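Local coordinates for protein sialyltransferase 0160 (Photobacterium damselae, PDB 4R84) that probably transfers sialic acid from CMP-sialic acid to a galactoside acceptor, as a GT-B-type glycosyltransferase, at residues E297-V302 and V485-T490. Numbering follows the deposited sequence.
Sequences EDYLDV and VQVMLT
With CG of Tyr-299 anti to the backbone N (chi1 -173°), the ring extends to the helix of Val-487, while Thr-490 turns its methyl CG2 the same way and points it at Val-302. In the GT-B fold two Rossmann-type domains face each other across a cleft, and this contact probably spans it: 299-302 follows strand 290-294 of the large mixed sheet, whereas 483-490 comes after strand 462-468 and helix 476-481 and packs back on that strand through Val-485 and Met-488. Tyr-299 and Val-487 meet at about a right angle, the hydroxyl OH of Tyr-299 lying 3.7 Å from CG2 of Val-487. Thr-490 reaches the ring differently, with CG2 at the edge, near the ring plane, 4.2 Å from CE1 of Tyr-299. Across this seam the grip is apolar and modest, burying 188 Å² in all. Tyr-244 of helix 237-246 touches both Tyr-299 and Val-487, whereas Val-302 sits toward solvent. The side chain of Val-487 is about 12 Å from the bound CMP-3F-Neu5Ac. At the outer end, Val-302 and Thr-490 run past each other in opposite directions, methyl against methyl, CG2 of Val-302 to CG2 of Thr-490 at 3.7 Å.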
# COMPACT_ATOMS: atom_id res chain seq x y z
N GLU A 297 8.94 -7.03 8.62
CA GLU A 297 8.25 -8.06 9.38
C GLU A 297 9.21 -8.78 10.31
O GLU A 297 8.82 -9.26 11.38
CB GLU A 297 7.55 -9.07 8.46
CG GLU A 297 6.71 -10.07 9.25
CD GLU A 297 6.23 -11.26 8.41
OE1 GLU A 297 6.66 -11.39 7.25
OE2 GLU A 297 5.44 -12.06 8.93
N ASP A 298 10.48 -8.86 9.91
CA ASP A 298 11.46 -9.57 10.72
C ASP A 298 11.74 -8.88 12.06
O ASP A 298 12.35 -9.49 12.93
CB ASP A 298 12.76 -9.75 9.94
CG ASP A 298 13.36 -8.44 9.47
OD1 ASP A 298 12.59 -7.51 9.15
OD2 ASP A 298 14.60 -8.34 9.41
N TYR A 299 11.26 -7.65 12.25
CA TYR A 299 11.40 -7.00 13.55
C TYR A 299 10.74 -7.87 14.61
O TYR A 299 11.23 -7.96 15.73
CB TYR A 299 10.81 -5.58 13.54
CG TYR A 299 11.08 -4.83 14.82
CD1 TYR A 299 12.37 -4.76 15.34
CD2 TYR A 299 10.07 -4.14 15.49
CE1 TYR A 299 12.63 -4.07 16.50
CE2 TYR A 299 10.33 -3.44 16.64
CZ TYR A 299 11.62 -3.41 17.15
OH TYR A 299 11.91 -2.73 18.31
N LEU A 300 9.65 -8.55 14.25
CA LEU A 300 8.94 -9.41 15.18
C LEU A 300 9.76 -10.67 15.52
O LEU A 300 9.46 -11.36 16.50
CB LEU A 300 7.58 -9.83 14.62
CG LEU A 300 6.63 -8.68 14.31
CD1 LEU A 300 5.36 -9.25 13.65
CD2 LEU A 300 6.29 -7.90 15.57
N ASP A 301 10.76 -10.97 14.69
CA ASP A 301 11.68 -12.09 14.91
C ASP A 301 12.90 -11.67 15.71
O ASP A 301 13.26 -12.31 16.70
CB ASP A 301 12.14 -12.70 13.58
CG ASP A 301 11.02 -13.32 12.78
OD1 ASP A 301 10.13 -13.95 13.40
OD2 ASP A 301 11.02 -13.18 11.54
N VAL A 302 13.57 -10.61 15.25
CA VAL A 302 14.86 -10.23 15.84
C VAL A 302 14.72 -9.60 17.23
O VAL A 302 15.64 -9.67 18.04
CB VAL A 302 15.66 -9.26 14.94
CG1 VAL A 302 15.96 -9.91 13.59
CG2 VAL A 302 14.92 -7.95 14.75
N VAL A 485 17.05 5.07 16.87
CA VAL A 485 18.35 4.47 16.57
C VAL A 485 18.43 3.05 17.11
O VAL A 485 18.94 2.15 16.43
CB VAL A 485 19.50 5.34 17.11
CG1 VAL A 485 20.84 4.63 16.96
CG2 VAL A 485 19.51 6.67 16.39
N GLN A 486 17.90 2.82 18.31
CA GLN A 486 17.92 1.48 18.89
C GLN A 486 17.21 0.48 17.97
O GLN A 486 17.67 -0.65 17.80
CB GLN A 486 17.28 1.48 20.28
CG GLN A 486 18.17 2.13 21.37
CD GLN A 486 19.52 1.46 21.49
OE1 GLN A 486 19.60 0.25 21.74
NE2 GLN A 486 20.59 2.22 21.33
N VAL A 487 16.10 0.91 17.37
CA VAL A 487 15.39 0.06 16.42
C VAL A 487 16.21 -0.20 15.16
O VAL A 487 16.33 -1.34 14.72
CB VAL A 487 14.03 0.67 16.03
CG1 VAL A 487 13.43 -0.05 14.82
CG2 VAL A 487 13.10 0.65 17.22
N MET A 488 16.81 0.85 14.60
CA MET A 488 17.61 0.70 13.39
C MET A 488 18.83 -0.18 13.63
O MET A 488 19.22 -0.95 12.75
CB MET A 488 18.04 2.07 12.88
CG MET A 488 16.88 3.00 12.61
SD MET A 488 17.43 4.53 11.85
CE MET A 488 17.79 3.95 10.22
N LEU A 489 19.44 -0.07 14.81
CA LEU A 489 20.55 -0.94 15.17
C LEU A 489 20.12 -2.41 15.23
O LEU A 489 20.79 -3.27 14.68
CB LEU A 489 21.18 -0.50 16.50
CG LEU A 489 21.98 0.81 16.49
CD1 LEU A 489 22.30 1.27 17.90
CD2 LEU A 489 23.27 0.69 15.68
N THR A 490 19.01 -2.68 15.91
CA THR A 490 18.46 -4.04 16.03
C THR A 490 18.13 -4.65 14.66
O THR A 490 18.32 -5.85 14.43
CB THR A 490 17.20 -4.05 16.92
OG1 THR A 490 17.56 -3.65 18.25
CG2 THR A 490 16.57 -5.44 16.99